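Local atomic coordinates of Mypaa.01249.c (Mycobacterium paratuberculosis, PDB entry 3RD5), a protein that is uncharacterised but is probably an NAD(P)-dependent oxidoreductase of the short-chain dehydrogenase/reductase family, built on a Rossmann-type fold. Residues T4-A9 with G231-L236; A194-Y199 with V249-G254. All coordinates share one frame; numbering follows the deposited sequence.

Contact 1: T4-A9 with G231-L236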
loop_
_atom_site.group_PDB
_atom_site.type_symbol
_atom_site.label_atom_id
_atom_site.label_comp_id
_atom_site.label_asym_id
_atom_site.label_seq_id
_atom_site.Cartn_x
_atom_site.Cartn_y
_atom_site.Cartn_z
ATOM N N THR A 4 8.712 25.366 8.484
ATOM C CA THR A 4 7.361 24.733 8.392
ATOM C C THR A 4 7.463 23.298 7.862
ATOM O O THR A 4 8.477 22.914 7.250
ATOM C CB THR A 4 6.420 25.531 7.467
ATOM N N GLY A 5 6.425 22.503 8.093
ATOM C CA GLY A 5 6.461 21.116 7.672
ATOM C C GLY A 5 6.509 20.907 6.155
ATOM O O GLY A 5 6.137 21.766 5.366
ATOM N N TRP A 6 6.961 19.717 5.770
ATOM C CA TRP A 6 7.027 19.336 4.353
ATOM C C TRP A 6 5.612 19.206 3.810
ATOM O O TRP A 6 4.740 18.667 4.483
ATOM C CB TRP A 6 7.701 17.983 4.266
ATOM C CG TRP A 6 8.069 17.534 2.879
ATOM C CD1 TRP A 6 9.278 17.652 2.284
ATOM C CD2 TRP A 6 7.240 16.800 1.952
ATOM N NE1 TRP A 6 9.266 17.097 1.028
ATOM C CE2 TRP A 6 8.024 16.543 0.815
ATOM C CE3 TRP A 6 5.914 16.306 1.990
ATOM C CZ2 TRP A 6 7.527 15.868 -0.282
ATOM C CZ3 TRP A 6 5.434 15.638 0.901
ATOM C CH2 TRP A 6 6.230 15.411 -0.213
ATOM N N THR A 7 5.410 19.650 2.580
ATOM C CA THR A 7 4.127 19.464 1.895
ATOM C C THR A 7 4.394 19.051 0.459
ATOM O O THR A 7 5.521 19.058 -0.027
ATOM C CB THR A 7 3.228 20.728 1.856
ATOM O OG1 THR A 7 3.771 21.697 0.957
ATOM C CG2 THR A 7 3.035 21.318 3.260
ATOM N N ALA A 8 3.337 18.699 -0.262
ATOM C CA ALA A 8 3.512 18.312 -1.667
ATOM C C ALA A 8 4.147 19.398 -2.543
ATOM O O ALA A 8 4.744 19.077 -3.568
ATOM C CB ALA A 8 2.129 17.853 -2.257
ATOM N N ALA A 9 4.099 20.658 -2.097
ATOM C CA ALA A 9 4.790 21.733 -2.793
ATOM C C ALA A 9 6.302 21.503 -2.877
ATOM O O ALA A 9 6.982 22.050 -3.755
ATOM C CB ALA A 9 4.476 23.100 -2.148
ATOM N N GLY A 231 -3.868 13.388 3.644
ATOM C CA GLY A 231 -3.466 12.005 3.647
ATOM C C GLY A 231 -2.415 11.685 2.603
ATOM O O GLY A 231 -1.437 10.956 2.854
ATOM N N ALA A 232 -2.599 12.237 1.399
ATOM C CA ALA A 232 -1.682 11.957 0.291
ATOM C C ALA A 232 -0.301 12.485 0.589
ATOM O O ALA A 232 0.704 11.928 0.121
ATOM C CB ALA A 232 -2.219 12.553 -1.037
ATOM N N ARG A 233 -0.227 13.591 1.326
ATOM C CA ARG A 233 1.054 14.184 1.697
ATOM C C ARG A 233 2.011 13.162 2.295
ATOM O O ARG A 233 3.205 13.150 2.039
ATOM C CB ARG A 233 0.824 15.323 2.677
ATOM C CG ARG A 233 2.077 16.056 3.155
ATOM C CD ARG A 233 1.778 17.020 4.307
ATOM N NE ARG A 233 0.882 18.069 3.883
ATOM C CZ ARG A 233 0.283 18.899 4.731
ATOM N NH1 ARG A 233 0.446 18.743 6.029
ATOM N NH2 ARG A 233 -0.529 19.844 4.264
ATOM N N GLN A 234 1.442 12.314 3.145
ATOM C CA GLN A 234 2.237 11.346 3.891
ATOM C C GLN A 234 2.856 10.336 2.919
ATOM O O GLN A 234 4.064 10.025 2.980
ATOM C CB GLN A 234 1.384 10.674 4.965
ATOM C CG GLN A 234 0.429 11.571 5.771
ATOM C CD GLN A 234 1.053 12.795 6.381
ATOM O OE1 GLN A 234 2.205 12.739 6.864
ATOM N NE2 GLN A 234 0.281 13.920 6.402
ATOM N N THR A 235 2.029 9.794 2.036
ATOM C CA THR A 235 2.499 8.871 1.004
ATOM C C THR A 235 3.546 9.518 0.090
ATOM O O THR A 235 4.548 8.900 -0.252
ATOM C CB THR A 235 1.346 8.370 0.158
ATOM O OG1 THR A 235 0.349 7.774 0.991
ATOM C CG2 THR A 235 1.806 7.343 -0.869
ATOM N N LEU A 236 3.288 10.765 -0.293
ATOM C CA LEU A 236 4.176 11.481 -1.214
ATOM C C LEU A 236 5.574 11.705 -0.624
ATOM O O LEU A 236 6.577 11.646 -1.319
ATOM C CB LEU A 236 3.506 12.798 -1.649
ATOM C CG LEU A 236 2.289 12.648 -2.581
ATOM C CD1 LEU A 236 1.464 13.965 -2.675
ATOM C CD2 LEU A 236 2.721 12.146 -3.974
HETATM O O HOH W 1 0.665 18.489 0.954
#
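Ala-8 and Arg-233 mark the closest backbone approach, CA to CA 5.9 Å, where the N-terminal arm, extended through Thr-7, enters a 3-10 segment at Ala-8 against helix 226-240 of the Rossmann-type fold. No direct hydrogen bond joins 4-9 to 231-236, so side-chain packing and one water make the contact. The Trp-6 indole and the Arg-233 chain run antiparallel alongside one another, with indole and guanidinium planes 72° apart, which rules out a parallel stack. The six-membered part of the indole does the touching: CZ3 lies 3.5 Å from the backbone O of Arg-233, and CH2 stands 4.0 Å from CB of Leu-236. Outside the two segments the Trp-6 ring also pairs edge-to-face with Tyr-237. Arg-233 runs extended as far as CD and then bends at chi3 (-63°). Its CD packs 3.4 Å from the carbonyl O of Trp-6, and CG2 of Thr-7 sits over one face of the guanidinium, nearer its margin than its middle. Farther along the arm, CB of Ala-8 meets CD1 of Leu-236 at 4.0 Å, and Leu-236 also packs on Glu-35 and Leu-36 of helix 27-38. Thr-7 shapes the turn itself: its OG1 accepts from N of Ala-9, an ST turn. The polar link is water 1, in the guanidinium plane at its edge, which accepts from NE of Arg-233 at 3.0 Å and from N of Ala-8 at 2.9 Å.

Contact 2: A194-Y199 with V249-G254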
loop_
_atom_site.group_PDB
_atom_site.type_symbol
_atom_site.label_atom_id
_atom_site.label_comp_id
_atom_site.label_asym_id
_atom_site.label_seq_id
_atom_site.Cartn_x
_atom_site.Cartn_y
_atom_site.Cartn_z
ATOM N N ALA A 194 6.691 2.522 4.458
ATOM C CA ALA A 194 5.261 2.628 4.715
ATOM C C ALA A 194 4.891 4.058 5.060
ATOM O O ALA A 194 5.736 4.864 5.436
ATOM C CB ALA A 194 4.836 1.645 5.866
ATOM N N ALA A 195 3.602 4.373 4.904
ATOM C CA ALA A 195 3.028 5.677 5.242
ATOM C C ALA A 195 1.631 5.463 5.747
ATOM O O ALA A 195 1.002 4.435 5.474
ATOM C CB ALA A 195 3.002 6.606 3.981
ATOM N N HIS A 196 1.084 6.439 6.476
ATOM C CA HIS A 196 -0.331 6.417 6.798
ATOM C C HIS A 196 -0.899 7.828 6.776
ATOM O O HIS A 196 -0.168 8.780 7.056
ATOM C CB HIS A 196 -0.597 5.709 8.151
ATOM C CG HIS A 196 -0.307 6.540 9.350
ATOM N ND1 HIS A 196 -1.276 7.322 9.954
ATOM C CD2 HIS A 196 0.840 6.735 10.041
ATOM C CE1 HIS A 196 -0.726 7.951 10.975
ATOM N NE2 HIS A 196 0.563 7.633 11.055
ATOM N N PRO A 197 -2.218 7.947 6.507
ATOM C CA PRO A 197 -2.766 9.270 6.160
ATOM C C PRO A 197 -3.267 10.055 7.348
ATOM O O PRO A 197 -3.798 11.166 7.139
ATOM C CB PRO A 197 -3.928 8.918 5.226
ATOM C CG PRO A 197 -4.361 7.573 5.709
ATOM C CD PRO A 197 -3.076 6.857 5.984
ATOM N N GLY A 198 -3.138 9.546 8.569
ATOM C CA GLY A 198 -3.742 10.225 9.717
ATOM C C GLY A 198 -5.216 9.927 9.870
ATOM O O GLY A 198 -5.683 8.824 9.619
ATOM N N TYR A 199 -5.967 10.948 10.268
ATOM C CA TYR A 199 -7.337 10.785 10.737
ATOM C C TYR A 199 -8.311 10.154 9.748
ATOM O O TYR A 199 -9.297 9.527 10.152
ATOM C CB TYR A 199 -7.911 12.151 11.211
ATOM C CG TYR A 199 -8.019 13.180 10.096
ATOM C CD1 TYR A 199 -9.167 13.245 9.307
ATOM C CD2 TYR A 199 -7.001 14.072 9.829
ATOM C CE1 TYR A 199 -9.264 14.158 8.260
ATOM C CE2 TYR A 199 -7.078 14.990 8.763
ATOM C CZ TYR A 199 -8.226 15.033 8.000
ATOM O OH TYR A 199 -8.248 16.014 6.962
ATOM N N VAL A 249 6.132 6.675 7.682
ATOM C CA VAL A 249 5.956 8.127 7.599
ATOM C C VAL A 249 4.501 8.458 7.918
ATOM O O VAL A 249 3.560 7.814 7.434
ATOM C CB VAL A 249 6.268 8.620 6.126
ATOM C CG1 VAL A 249 5.873 10.119 5.904
ATOM C CG2 VAL A 249 7.809 8.380 5.867
ATOM N N GLY A 250 4.283 9.524 8.687
ATOM C CA GLY A 250 2.939 10.012 8.929
ATOM C C GLY A 250 2.959 11.287 9.745
ATOM O O GLY A 250 3.999 11.864 9.978
ATOM N N PRO A 251 1.770 11.720 10.199
ATOM C CA PRO A 251 1.698 12.970 10.968
ATOM C C PRO A 251 2.286 12.761 12.361
ATOM O O PRO A 251 2.132 11.709 12.991
ATOM C CB PRO A 251 0.199 13.237 11.036
ATOM C CG PRO A 251 -0.410 12.433 9.926
ATOM C CD PRO A 251 0.432 11.198 9.879
ATOM N N ARG A 252 2.976 13.784 12.845
ATOM C CA ARG A 252 3.717 13.711 14.115
ATOM C C ARG A 252 2.871 13.192 15.271
ATOM O O ARG A 252 3.357 12.394 16.080
ATOM C CB ARG A 252 4.304 15.078 14.473
ATOM C CG ARG A 252 4.988 15.144 15.832
ATOM C CD ARG A 252 5.703 16.452 16.038
ATOM N NE ARG A 252 6.263 16.526 17.376
ATOM C CZ ARG A 252 6.615 17.669 17.966
ATOM N NH1 ARG A 252 6.472 18.824 17.325
ATOM N NH2 ARG A 252 7.076 17.661 19.217
ATOM N N PHE A 253 1.600 13.618 15.357
ATOM C CA PHE A 253 0.728 13.242 16.481
ATOM C C PHE A 253 -0.298 12.201 16.090
ATOM O O PHE A 253 -1.386 12.103 16.700
ATOM C CB PHE A 253 0.120 14.481 17.143
ATOM C CG PHE A 253 1.177 15.398 17.692
ATOM C CD1 PHE A 253 1.935 14.989 18.788
ATOM C CD2 PHE A 253 1.495 16.580 17.078
ATOM C CE1 PHE A 253 2.945 15.768 19.272
ATOM C CE2 PHE A 253 2.516 17.388 17.591
ATOM C CZ PHE A 253 3.217 16.959 18.703
ATOM N N GLY A 254 0.025 11.462 15.059
ATOM C CA GLY A 254 -0.804 10.325 14.616
ATOM C C GLY A 254 -1.938 10.741 13.726
ATOM O O GLY A 254 -1.959 10.461 12.516
HETATM O O HOH W 2 1.836 8.911 13.110
#
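His-196 and Pro-251 cross obliquely just beyond a parallel beta bridge between Ala-195 and Val-249, in the central sheet of the Rossmann-type fold. Two backbone bonds frame that bridge: N of Val-249 donates to O of Ala-194 at 2.9 Å, and N of His-196 donates to O of Val-249 at 3.0 Å, the latter nearly straight at the acceptor (C=O...N 173°). CB of Ala-195 and the Val-249 side chain lie on one face of the sheet. Past the bridge the imidazole takes over. Chi1 of 78° sets CG of His-196 between its backbone N and carbonyl carbon, and the ring reaches across to the other segment. CE1 comes 3.6 Å from CD of Pro-251, whereas O of Gly-254 lies in the ring plane at the edge, 3.2 Å from CE1. That oxygen also receives a CA-H...O contact from CA of Gly-198 at 3.3 Å; it is buried without a conventional hydrogen-bond partner, and its nearest neighbours across the segments are CE1 of His-196 and CA of Gly-198. Also in the ring plane, water 2 is 2.7 Å from NE2 of His-196 and donates to O of Pro-251. The same Pro-251 O accepts from N of Gly-254, closing a type I turn that brings Gly-254 back to the histidine. Glycine at 250 leaves room for the ring, since a CB there would clash with NE2. In the fold, strand 191-195 lies between 133-137 and 248-251, and 259-261 follows antiparallel; helix 226-240 packs on Ala-195, Val-249 and Pro-251, and helix 161-185 on Ala-194.

Helix 226-240 joins the two contacts: it follows strand 191-195 and precedes strand 248-251, so the parallel pairing of contact 2 completes a beta-alpha-beta crossover whose helix also receives the N-terminal arm in contact 1. The centres lie 10 Å apart. CG of Gln-234 lies 3.1 Å from O of His-196 and the backbone of Gly-231 packs on Pro-197, both just past strand 191-195, while Arg-233 and Leu-236 meet the arm. Contact 1 is a surface contact of apolar and guanidinium packing with a water bridge; every touching residue of contact 2 is buried, and there direct backbone hydrogen bonds add to imidazole packing and its own water bridge.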